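Local atomic coordinates of Keto/oxoacid ferredoxin oxidoreductase, gamma subunit (Geobacter sulfurreducens, PDB entry 3ON3), a protein that probably takes part, as the gamma subunit of a keto/oxoacid ferredoxin oxidoreductase, in ferredoxin-dependent oxidation of 2-oxoacids. Residues Val23-Ala28 against Thr143-Lys148. Sequence-based numbering, arbitrary orientation.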
ATOM      1  N   VAL B  23       2.513   2.425  -4.092  1.00 44.90           N
ATOM      2  CA  VAL B  23       1.591   1.535  -4.778  1.00 38.75           C
ATOM      3  C   VAL B  23       1.393   1.923  -6.255  1.00 38.37           C
ATOM      4  O   VAL B  23       1.496   1.077  -7.146  1.00 32.86           O
ATOM      5  CB  VAL B  23       0.250   1.455  -4.063  1.00 31.39           C
ATOM      6  CG1 VAL B  23      -0.791   0.867  -5.001  1.00 31.10           C
ATOM      7  CG2 VAL B  23       0.391   0.632  -2.771  1.00 36.33           C
ATOM      8  N   ILE B  24       1.108   3.199  -6.497  1.00 34.92           N
ATOM      9  CA  ILE B  24       1.021   3.734  -7.853  1.00 39.90           C
ATOM     10  C   ILE B  24       2.264   3.415  -8.710  1.00 42.50           C
ATOM     11  O   ILE B  24       2.143   2.931  -9.843  1.00 31.26           O
ATOM     12  CB  ILE B  24       0.764   5.246  -7.822  1.00 33.89           C
ATOM     13  CG1 ILE B  24      -0.622   5.524  -7.239  1.00 43.02           C
ATOM     14  CG2 ILE B  24       0.891   5.840  -9.216  1.00 32.20           C
ATOM     15  CD1 ILE B  24      -0.900   6.983  -7.001  1.00 37.45           C
HETATM   16  N   MSE B  25       3.452   3.653  -8.157  1.00 37.78           N
HETATM   17  CA  MSE B  25       4.692   3.324  -8.864  1.00 37.35           C
HETATM   18  C   MSE B  25       4.815   1.843  -9.197  1.00 38.33           C
HETATM   19  O   MSE B  25       5.267   1.494 -10.288  1.00 35.20           O
HETATM   20  CB  MSE B  25       5.930   3.754  -8.065  1.00 46.54           C
HETATM   21  CG  MSE B  25       6.441   5.140  -8.369  1.00 55.51           C
HETATM   22 SE   MSE B  25       7.192   5.388 -10.161  0.71 51.25          SE
HETATM   23  CE  MSE B  25       7.818   3.578 -10.467  1.00 34.40           C
ATOM     24  N   ALA B  26       4.446   0.973  -8.251  1.00 36.26           N
ATOM     25  CA  ALA B  26       4.520  -0.469  -8.465  1.00 43.04           C
ATOM     26  C   ALA B  26       3.563  -0.942  -9.578  1.00 43.27           C
ATOM     27  O   ALA B  26       3.925  -1.781 -10.412  1.00 46.71           O
ATOM     28  CB  ALA B  26       4.259  -1.242  -7.132  1.00 30.45           C
ATOM     29  N   GLU B  27       2.345  -0.406  -9.580  1.00 39.05           N
ATOM     30  CA  GLU B  27       1.336  -0.763 -10.584  1.00 39.34           C
ATOM     31  C   GLU B  27       1.622  -0.143 -11.967  1.00 40.74           C
ATOM     32  O   GLU B  27       1.269  -0.718 -12.999  1.00 35.19           O
ATOM     33  CB  GLU B  27      -0.071  -0.422 -10.067  1.00 47.18           C
ATOM     34  CG  GLU B  27      -0.510  -1.334  -8.896  1.00 46.74           C
ATOM     35  CD  GLU B  27      -1.744  -0.849  -8.130  1.00 44.42           C
ATOM     36  OE1 GLU B  27      -2.232   0.265  -8.403  1.00 38.59           O
ATOM     37  OE2 GLU B  27      -2.219  -1.591  -7.232  1.00 49.88           O
ATOM     38  N   ALA B  28       2.288   1.014 -11.985  1.00 44.41           N
ATOM     39  CA  ALA B  28       2.711   1.608 -13.250  1.00 37.81           C
ATOM     40  C   ALA B  28       3.668   0.651 -13.922  1.00 38.04           C
ATOM     41  O   ALA B  28       3.529   0.353 -15.096  1.00 38.00           O
ATOM     42  CB  ALA B  28       3.374   2.950 -13.030  1.00 33.86           C
ATOM     43  N   THR B 143      13.670   9.454 -12.916  1.00 36.99           N
ATOM     44  CA  THR B 143      14.239   8.104 -12.958  1.00 34.40           C
ATOM     45  C   THR B 143      14.106   7.444 -14.320  1.00 38.12           C
ATOM     46  O   THR B 143      14.944   6.632 -14.714  1.00 40.45           O
ATOM     47  CB  THR B 143      13.582   7.184 -11.909  1.00 32.78           C
ATOM     48  OG1 THR B 143      12.167   7.104 -12.152  1.00 31.47           O
ATOM     49  CG2 THR B 143      13.829   7.715 -10.506  1.00 24.15           C
ATOM     50  N   GLY B 144      13.038   7.795 -15.034  1.00 40.70           N
ATOM     51  CA  GLY B 144      12.664   7.113 -16.256  1.00 36.83           C
ATOM     52  C   GLY B 144      12.434   5.627 -16.035  1.00 31.38           C
ATOM     53  O   GLY B 144      12.593   4.846 -16.948  1.00 37.17           O
ATOM     54  N   VAL B 145      12.055   5.226 -14.825  1.00 35.05           N
ATOM     55  CA  VAL B 145      11.913   3.798 -14.546  1.00 45.89           C
ATOM     56  C   VAL B 145      10.657   3.211 -15.215  1.00 51.47           C
ATOM     57  O   VAL B 145      10.652   2.050 -15.641  1.00 43.63           O
ATOM     58  CB  VAL B 145      11.979   3.466 -13.011  1.00 52.04           C
ATOM     59  CG1 VAL B 145      10.734   3.947 -12.276  1.00 49.33           C
ATOM     60  CG2 VAL B 145      12.167   1.985 -12.800  1.00 50.96           C
ATOM     61  N   VAL B 146       9.605   4.026 -15.317  1.00 42.98           N
ATOM     62  CA  VAL B 146       8.374   3.637 -16.012  1.00 28.40           C
ATOM     63  C   VAL B 146       8.024   4.706 -17.039  1.00 38.46           C
ATOM     64  O   VAL B 146       8.433   5.862 -16.884  1.00 30.61           O
ATOM     65  CB  VAL B 146       7.187   3.477 -15.035  1.00 30.06           C
ATOM     66  CG1 VAL B 146       7.444   2.318 -14.067  1.00 34.40           C
ATOM     67  CG2 VAL B 146       6.918   4.776 -14.249  1.00 29.87           C
ATOM     68  N   SER B 147       7.267   4.334 -18.076  1.00 33.28           N
ATOM     69  CA  SER B 147       6.823   5.319 -19.060  1.00 38.06           C
ATOM     70  C   SER B 147       5.900   6.311 -18.377  1.00 31.50           C
ATOM     71  O   SER B 147       5.255   5.985 -17.379  1.00 32.80           O
ATOM     72  CB  SER B 147       6.102   4.653 -20.244  1.00 41.31           C
ATOM     73  OG  SER B 147       4.939   3.952 -19.810  1.00 41.66           O
ATOM     74  N   LYS B 148       5.847   7.523 -18.913  1.00 35.88           N
ATOM     75  CA  LYS B 148       4.933   8.535 -18.411  1.00 33.36           C
ATOM     76  C   LYS B 148       3.497   8.019 -18.527  1.00 36.02           C
ATOM     77  O   LYS B 148       2.679   8.247 -17.635  1.00 30.25           O
ATOM     78  CB  LYS B 148       5.108   9.854 -19.181  1.00 30.58           C
ATOM     79  CG  LYS B 148       4.180  10.990 -18.711  1.00 32.74           C
ATOM     80  CD  LYS B 148       4.167  12.185 -19.697  1.00 30.93           C
ATOM     81  CE  LYS B 148       3.465  13.411 -19.101  1.00 29.89           C
ATOM     82  NZ  LYS B 148       3.112  14.459 -20.141  1.00 34.35           N
TER
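V146 CG1 lies over one face of the A28 carbonyl group, 4.1 Å from A28 C, where the loop joining helices 131-143 and 148-157 meets helix 18-32. The side chains that meet, M25 (a selenomethionine) and A28 against V145 and V146, are apolar. The M25 chain bends at chi2 (-67°) and again at chi3 (-29°, away from a staggered value), which brings its terminal methyl to the two valines. CE sits 3.5 Å from V145 CG1, a tight approach, and 3.8 Å from V146 CG1. A chi1 of -65° sets V146 CG1 anti to the carbonyl carbon and leaves CG2 between backbone N and carbonyl carbon, 4.1 Å from M25 SE and 4.2 Å from A28 CB. Replacing V146 with an alanine would probably open a gap beside A28 and leave the M25 methyl freer to turn. M25 also packs on L136, V140, F10 and I58, so the loop closes on a helix lying against the sheet. At the loop's start, V145 N donates to T143 OG1 (3.3 Å) in an ST turn; S147 caps helix 148-157. D33 and K35 fix the loop backbone alongside, at S147 N and V145 O. With no hydrogen bond between 23-28 and 143-148, cohesion there depends on shape and apolar burial.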